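Local coordinates for protein excinuclease ABC, subunit A. (Deinococcus radiodurans, PDB 2VF7) that probably takes part in recognising damaged DNA, as a zinc-containing, ATP-hydrolysing, DNA-binding member of the UvrA family of ABC ATPases, at residues Arg35-Val40 with Arg446-Val451; Thr56-Ala61 with Pro92-Leu97; Phe399-Val404 with Gly430-Phe435. The protein carries 1 engineered substitution. All blocks are in the same frame, centred on the assembly; numbering follows the deposited sequence.

Contact 1 (Arg35-Val40 with Arg446-Val451); sequences RDALVV and RADWLV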
# COMPACT_ATOMS: atom_id res chain seq x y z
N ARG A 35 -22.00 2.38 -19.22
CA ARG A 35 -21.73 2.57 -17.80
C ARG A 35 -23.09 2.93 -17.22
O ARG A 35 -24.01 3.22 -17.98
CB ARG A 35 -20.59 3.60 -17.55
CG ARG A 35 -21.00 5.05 -17.38
CD ARG A 35 -19.80 5.98 -17.03
NE ARG A 35 -18.71 5.82 -17.99
CZ ARG A 35 -18.67 6.41 -19.18
NH1 ARG A 35 -19.64 7.22 -19.56
NH2 ARG A 35 -17.65 6.18 -19.99
N ASP A 36 -23.24 2.81 -15.89
CA ASP A 36 -24.52 3.06 -15.18
C ASP A 36 -25.61 2.06 -15.53
O ASP A 36 -26.80 2.37 -15.54
CB ASP A 36 -25.03 4.51 -15.37
CG ASP A 36 -23.96 5.57 -15.03
OD1 ASP A 36 -23.53 5.66 -13.86
OD2 ASP A 36 -23.56 6.33 -15.93
N ALA A 37 -25.19 0.83 -15.80
CA ALA A 37 -26.12 -0.22 -16.17
C ALA A 37 -25.66 -1.56 -15.59
O ALA A 37 -24.49 -1.69 -15.20
CB ALA A 37 -26.26 -0.29 -17.69
N LEU A 38 -26.59 -2.52 -15.50
CA LEU A 38 -26.29 -3.91 -15.22
C LEU A 38 -25.84 -4.62 -16.50
O LEU A 38 -26.67 -4.95 -17.34
CB LEU A 38 -27.51 -4.63 -14.63
CG LEU A 38 -27.43 -6.15 -14.40
CD1 LEU A 38 -26.35 -6.51 -13.35
CD2 LEU A 38 -28.77 -6.74 -14.02
N VAL A 39 -24.53 -4.84 -16.63
CA VAL A 39 -23.95 -5.52 -17.79
C VAL A 39 -23.55 -6.93 -17.39
O VAL A 39 -22.80 -7.12 -16.43
CB VAL A 39 -22.70 -4.78 -18.38
CG1 VAL A 39 -22.23 -5.46 -19.66
CG2 VAL A 39 -23.01 -3.34 -18.68
N VAL A 40 -24.05 -7.92 -18.12
CA VAL A 40 -23.75 -9.33 -17.83
C VAL A 40 -22.87 -9.90 -18.93
O VAL A 40 -23.13 -9.70 -20.10
CB VAL A 40 -25.07 -10.16 -17.64
CG1 VAL A 40 -24.77 -11.62 -17.41
CG2 VAL A 40 -25.85 -9.64 -16.45
N ARG A 446 -32.66 -10.25 -17.21
CA ARG A 446 -33.07 -8.98 -16.62
C ARG A 446 -32.04 -7.85 -16.79
O ARG A 446 -32.26 -6.70 -16.38
CB ARG A 446 -33.44 -9.18 -15.15
CG ARG A 446 -34.74 -9.99 -14.98
CD ARG A 446 -35.98 -9.09 -14.95
NE ARG A 446 -35.93 -8.23 -13.78
CZ ARG A 446 -36.54 -8.49 -12.63
NH1 ARG A 446 -37.29 -9.58 -12.50
NH2 ARG A 446 -36.43 -7.65 -11.61
N ALA A 447 -30.92 -8.19 -17.42
CA ALA A 447 -29.81 -7.28 -17.60
C ALA A 447 -30.09 -6.18 -18.63
O ALA A 447 -30.82 -6.41 -19.60
CB ALA A 447 -28.55 -8.06 -17.97
N ASP A 448 -29.51 -5.00 -18.42
CA ASP A 448 -29.65 -3.86 -19.32
C ASP A 448 -28.91 -4.15 -20.64
O ASP A 448 -29.38 -3.79 -21.72
CB ASP A 448 -29.09 -2.58 -18.67
CG ASP A 448 -29.91 -2.12 -17.44
OD1 ASP A 448 -29.31 -1.79 -16.39
OD2 ASP A 448 -31.14 -2.07 -17.53
N TRP A 449 -27.76 -4.80 -20.54
CA TRP A 449 -26.88 -5.06 -21.67
C TRP A 449 -26.19 -6.41 -21.44
O TRP A 449 -26.02 -6.85 -20.28
CB TRP A 449 -25.84 -3.93 -21.74
CG TRP A 449 -24.93 -3.84 -22.95
CD1 TRP A 449 -23.70 -4.40 -23.09
CD2 TRP A 449 -25.14 -3.05 -24.13
NE1 TRP A 449 -23.15 -4.05 -24.29
CE2 TRP A 449 -24.00 -3.21 -24.95
CE3 TRP A 449 -26.19 -2.23 -24.59
CZ2 TRP A 449 -23.88 -2.61 -26.20
CZ3 TRP A 449 -26.07 -1.63 -25.83
CH2 TRP A 449 -24.92 -1.83 -26.63
N LEU A 450 -25.80 -7.08 -22.52
CA LEU A 450 -25.04 -8.31 -22.37
C LEU A 450 -23.93 -8.49 -23.39
O LEU A 450 -24.06 -8.13 -24.54
CB LEU A 450 -25.98 -9.52 -22.28
CG LEU A 450 -26.28 -10.44 -23.44
CD1 LEU A 450 -25.09 -11.35 -23.75
CD2 LEU A 450 -27.50 -11.26 -23.06
N VAL A 451 -22.81 -9.05 -22.93
CA VAL A 451 -21.67 -9.38 -23.79
C VAL A 451 -21.47 -10.90 -23.85
O VAL A 451 -21.05 -11.51 -22.86
CB VAL A 451 -20.38 -8.72 -23.27
CG1 VAL A 451 -19.28 -8.82 -24.31
CG2 VAL A 451 -20.62 -7.25 -22.86
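In the ABC-ATPase sheet beside one of the two ADP sites, the strand that runs into the Walker A P-loop pairs in parallel with strand 449-453, Val39 facing Trp449 and Val40 facing Leu450. Val40 N donates to Trp449 O (3.1 Å), and Val40 O accepts Val451 N at 2.9 Å, in a nearly straight bond of 165°. At the strand entrance the ladder slackens: Leu38 O takes only weak bonds, from Asp448 N and Trp449 N. A side chain makes up for this. Asp448 CG stands anti to its own carbonyl carbon, and OD1 receives Leu38 N (3.0 Å) on its anti side, 16° out of the carboxylate plane. The same oxygen forms a salt bridge with Lys428, so one atom serves both strand and helix 417-428. An alanine in place of Asp448 would probably leave Leu38 N without this acceptor and Lys428 without its opposing charge. On one sheet face, Val39 CG1 meets Trp449 CD1 at the indole edge (3.9 Å), while Trp449 NE1 bonds to Ser467 OG. On the other, Val40 CG2 presses unusually tightly on Ala447 CB, 3.5 Å away.

Contact 2 (Thr56-Ala61 with Pro92-Leu97); sequences TLYAEA and PPAVAL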
# COMPACT_ATOMS: atom_id res chain seq x y z
N THR A 56 -9.01 -7.95 -17.87
CA THR A 56 -8.82 -6.77 -18.72
C THR A 56 -9.44 -5.52 -18.09
O THR A 56 -8.73 -4.57 -17.77
CB THR A 56 -9.39 -7.03 -20.13
OG1 THR A 56 -8.67 -8.11 -20.73
CG2 THR A 56 -9.26 -5.82 -21.02
N LEU A 57 -10.76 -5.54 -17.88
CA LEU A 57 -11.49 -4.32 -17.45
C LEU A 57 -11.16 -3.92 -16.02
O LEU A 57 -10.63 -2.83 -15.79
CB LEU A 57 -13.01 -4.46 -17.68
CG LEU A 57 -13.50 -4.22 -19.11
CD1 LEU A 57 -14.89 -4.78 -19.36
CD2 LEU A 57 -13.53 -2.75 -19.42
N TYR A 58 -11.45 -4.80 -15.06
CA TYR A 58 -11.10 -4.54 -13.67
C TYR A 58 -9.61 -4.22 -13.51
O TYR A 58 -9.24 -3.20 -12.93
CB TYR A 58 -11.54 -5.71 -12.76
CG TYR A 58 -10.94 -5.69 -11.38
CD1 TYR A 58 -11.39 -4.79 -10.41
CD2 TYR A 58 -9.93 -6.60 -11.02
CE1 TYR A 58 -10.84 -4.77 -9.13
CE2 TYR A 58 -9.36 -6.59 -9.73
CZ TYR A 58 -9.83 -5.67 -8.80
OH TYR A 58 -9.29 -5.64 -7.53
N ALA A 59 -8.76 -5.07 -14.08
CA ALA A 59 -7.31 -4.95 -13.92
C ALA A 59 -6.69 -3.66 -14.46
O ALA A 59 -5.81 -3.07 -13.82
CB ALA A 59 -6.62 -6.17 -14.50
N GLU A 60 -7.11 -3.21 -15.64
CA GLU A 60 -6.63 -1.92 -16.17
C GLU A 60 -7.16 -0.74 -15.33
O GLU A 60 -6.42 0.16 -14.99
CB GLU A 60 -6.99 -1.79 -17.66
CG GLU A 60 -6.55 -0.50 -18.36
CD GLU A 60 -5.04 -0.40 -18.61
OE1 GLU A 60 -4.32 -1.39 -18.35
OE2 GLU A 60 -4.59 0.68 -19.06
N ALA A 61 -8.44 -0.78 -14.97
CA ALA A 61 -9.03 0.24 -14.09
C ALA A 61 -8.33 0.41 -12.74
O ALA A 61 -8.25 1.53 -12.23
CB ALA A 61 -10.50 -0.03 -13.88
N PRO A 92 -14.40 4.15 -15.30
CA PRO A 92 -14.24 4.69 -13.93
C PRO A 92 -13.35 3.77 -13.06
O PRO A 92 -12.89 2.74 -13.53
CB PRO A 92 -15.68 4.79 -13.39
CG PRO A 92 -16.58 4.14 -14.40
CD PRO A 92 -15.74 3.56 -15.52
N PRO A 93 -13.04 4.18 -11.81
CA PRO A 93 -12.35 3.22 -10.93
C PRO A 93 -13.21 1.99 -10.65
O PRO A 93 -14.43 2.04 -10.84
CB PRO A 93 -12.09 4.03 -9.66
CG PRO A 93 -12.11 5.47 -10.14
CD PRO A 93 -13.21 5.49 -11.15
N ALA A 94 -12.59 0.88 -10.21
CA ALA A 94 -13.29 -0.39 -10.06
C ALA A 94 -13.04 -1.09 -8.73
O ALA A 94 -11.92 -1.07 -8.23
CB ALA A 94 -12.95 -1.32 -11.23
N VAL A 95 -14.08 -1.73 -8.20
CA VAL A 95 -14.03 -2.59 -7.01
C VAL A 95 -14.47 -4.02 -7.40
O VAL A 95 -15.53 -4.19 -7.96
CB VAL A 95 -14.97 -2.06 -5.89
CG1 VAL A 95 -14.76 -2.83 -4.60
CG2 VAL A 95 -14.73 -0.56 -5.65
N ALA A 96 -13.64 -5.03 -7.13
CA ALA A 96 -14.06 -6.42 -7.29
C ALA A 96 -14.66 -6.92 -5.98
O ALA A 96 -14.02 -6.83 -4.93
CB ALA A 96 -12.91 -7.32 -7.74
N LEU A 97 -15.90 -7.42 -6.06
CA LEU A 97 -16.56 -8.02 -4.90
C LEU A 97 -16.19 -9.49 -4.63
O LEU A 97 -16.72 -10.12 -3.72
CB LEU A 97 -18.08 -7.82 -4.96
CG LEU A 97 -18.46 -6.32 -4.91
CD1 LEU A 97 -19.95 -6.14 -5.00
CD2 LEU A 97 -17.90 -5.62 -3.66
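The backbone bond from Glu60 N to Thr56 O, 3.0 Å long, and the next one, from Ala61 N to Leu57 O, hold the helical turn from which Tyr58 and Ala61 meet strand 94-96. This is a helix-on-sheet contact of the ABC-ATPase core: helix 49-69, which follows the P-loop, packs across the strand that forms one edge of the sheet within this chain. The short axes run at 122° to each other and approach to 8.2 Å, a spacing consistent with the small side chains between them. Ala94 and Ala96 both direct CB toward the helix, while Val95 between them points away and packs against Tyr403 of the neighbouring strand.

Tyr58 carries most of the contact. Its CG is anti to the backbone N (chi1 166°), and the ring reaches across to the strand, with CD1 and CE1 leading. Ala96 CB sits over one ring face in a CH-pi contact, 3.8 Å from the centroid and 22° off the normal. It is displaced toward the rim, with CE1 its nearest ring atom at 3.6 Å. Tyr58 CE1 also comes within 3.5 Å of Ala96 N, and the ring touches Val404 on the next strand. At the other end of the contact, Ala61 directs CB toward segment 92-97, where it meets Pro92 O at 3.7 Å. The second subunit comes close behind the strand, where its Pro93 packs on Pro93 and its Ser68 on Val95. Ala94 CB is shared by both helix residues, 3.8 Å from Ala61 CB and 3.9 Å from Tyr58 CD1.

Contact 3 (Phe399-Val404 with Gly430-Phe435); sequences FGVVYV and GGNSLF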
# COMPACT_ATOMS: atom_id res chain seq x y z
N PHE A 399 -19.82 6.16 -4.70
CA PHE A 399 -20.47 6.76 -5.87
C PHE A 399 -19.50 6.77 -7.03
O PHE A 399 -18.33 7.04 -6.83
CB PHE A 399 -20.93 8.19 -5.56
CG PHE A 399 -21.58 8.89 -6.72
CD1 PHE A 399 -22.96 9.00 -6.79
CD2 PHE A 399 -20.81 9.41 -7.76
CE1 PHE A 399 -23.58 9.62 -7.88
CE2 PHE A 399 -21.42 10.03 -8.85
CZ PHE A 399 -22.81 10.13 -8.91
N GLY A 400 -19.98 6.48 -8.24
CA GLY A 400 -19.17 6.52 -9.45
C GLY A 400 -18.06 5.49 -9.58
O GLY A 400 -17.01 5.82 -10.10
N VAL A 401 -18.25 4.27 -9.09
CA VAL A 401 -17.27 3.18 -9.32
C VAL A 401 -17.97 2.10 -10.16
O VAL A 401 -19.19 2.16 -10.33
CB VAL A 401 -16.68 2.55 -7.99
CG1 VAL A 401 -15.83 3.52 -7.22
CG2 VAL A 401 -17.77 1.98 -7.09
N VAL A 402 -17.20 1.17 -10.72
CA VAL A 402 -17.72 -0.08 -11.28
C VAL A 402 -17.54 -1.25 -10.31
O VAL A 402 -16.44 -1.48 -9.82
CB VAL A 402 -16.99 -0.52 -12.58
CG1 VAL A 402 -17.88 -1.50 -13.38
CG2 VAL A 402 -16.61 0.66 -13.43
N TYR A 403 -18.62 -1.99 -10.08
CA TYR A 403 -18.54 -3.25 -9.33
C TYR A 403 -18.41 -4.42 -10.28
O TYR A 403 -19.18 -4.56 -11.22
CB TYR A 403 -19.77 -3.43 -8.44
CG TYR A 403 -19.77 -2.49 -7.25
CD1 TYR A 403 -20.63 -1.38 -7.19
CD2 TYR A 403 -18.90 -2.70 -6.19
CE1 TYR A 403 -20.63 -0.52 -6.09
CE2 TYR A 403 -18.87 -1.85 -5.09
CZ TYR A 403 -19.74 -0.77 -5.03
OH TYR A 403 -19.70 0.05 -3.92
N VAL A 404 -17.40 -5.25 -10.03
CA VAL A 404 -17.14 -6.44 -10.85
C VAL A 404 -17.48 -7.72 -10.05
O VAL A 404 -16.83 -8.06 -9.07
CB VAL A 404 -15.68 -6.46 -11.37
CG1 VAL A 404 -15.58 -7.37 -12.56
CG2 VAL A 404 -15.23 -5.05 -11.75
N GLY A 430 -27.54 3.93 -7.13
CA GLY A 430 -26.70 4.77 -6.27
C GLY A 430 -25.63 5.57 -7.01
O GLY A 430 -24.88 6.32 -6.38
N GLY A 431 -25.57 5.40 -8.33
CA GLY A 431 -24.61 6.07 -9.20
C GLY A 431 -23.50 5.18 -9.74
O GLY A 431 -22.52 5.70 -10.30
N ASN A 432 -23.65 3.86 -9.59
CA ASN A 432 -22.60 2.89 -9.95
C ASN A 432 -22.91 2.06 -11.22
O ASN A 432 -24.02 2.08 -11.73
CB ASN A 432 -22.30 1.94 -8.78
CG ASN A 432 -22.17 2.67 -7.45
OD1 ASN A 432 -21.24 3.44 -7.23
ND2 ASN A 432 -23.10 2.40 -6.54
N SER A 433 -21.89 1.35 -11.71
CA SER A 433 -22.00 0.45 -12.87
C SER A 433 -21.65 -0.96 -12.43
O SER A 433 -20.78 -1.15 -11.57
CB SER A 433 -21.04 0.87 -13.99
OG SER A 433 -21.10 2.26 -14.29
N LEU A 434 -22.29 -1.96 -13.04
CA LEU A 434 -22.12 -3.34 -12.62
C LEU A 434 -21.68 -4.23 -13.77
O LEU A 434 -22.37 -4.33 -14.79
CB LEU A 434 -23.43 -3.85 -11.99
CG LEU A 434 -23.98 -3.03 -10.81
CD1 LEU A 434 -25.48 -2.94 -10.89
CD2 LEU A 434 -23.57 -3.60 -9.50
N PHE A 435 -20.52 -4.86 -13.62
CA PHE A 435 -20.06 -5.85 -14.59
C PHE A 435 -20.19 -7.23 -13.94
O PHE A 435 -19.50 -7.53 -12.97
CB PHE A 435 -18.60 -5.60 -15.05
CG PHE A 435 -18.39 -4.32 -15.86
CD1 PHE A 435 -19.47 -3.57 -16.34
CD2 PHE A 435 -17.09 -3.88 -16.16
CE1 PHE A 435 -19.25 -2.41 -17.09
CE2 PHE A 435 -16.87 -2.72 -16.90
CZ PHE A 435 -17.93 -1.98 -17.36
O HOH W 1 -20.18 4.26 -12.87
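Val402, Tyr403 and Val404 pair in parallel with Ser433, Leu434 and Phe435, through bonds from Ser433 N to Val401 O (3.1 Å), Tyr403 N to Ser433 O (2.8 Å) and Phe435 N to Tyr403 O (2.8 Å). Helix 417-428 joins the two strands in a beta-alpha-beta crossover; the first of them is consistent with the Walker B strand of ABC ATPases. Val402 CG1, anti to its backbone N, is set over the centre of the Phe435 ring, 3.6 Å from the centroid and 7° off the normal, a CH-pi contact. On the opposite sheet face, Tyr403 presents CE1 to the Asn432 amide. The two planes stand 78° apart, with ND2 at the ring edge; ND2 bonds to Leu427 O, and Tyr403 OH to Gln393. Before the strands, Phe399 CD1 lies 3.3 Å from Gly430 O and its ring lies against Gly431, where any CB would collide with Phe399 CE1. A water joins Ser433 OG (2.6 Å) weakly to Val401 O, while Ser433 OG also takes Asp36 N. The pairing thus rests on backbone bonds and apolar packing, with Asn432 ND2, Tyr403 OH and Ser433 OG bonded to partners beyond the two strands.

In the fold
After strands 15-21 and 29-34 the chain enters strand 38-42, which runs into the P-loop and then helix 49-69. Contact 2 closes a short loop when the chain returns from that helix to strand 94-96. A long excursion follows, including the four cysteines of the first zinc site, before contact 3 closes the small unit around helix 417-428. Contact 1 closes last, and the other two, in series, are nested within its loop of some four hundred residues. All three share one sheet: strand 402-406 lies between 94-96 and 433-437, and 433-437 borders 38-42, with Val39 N bonding to Leu434 O. Residues distant in sequence are thereby assembled around one ADP site.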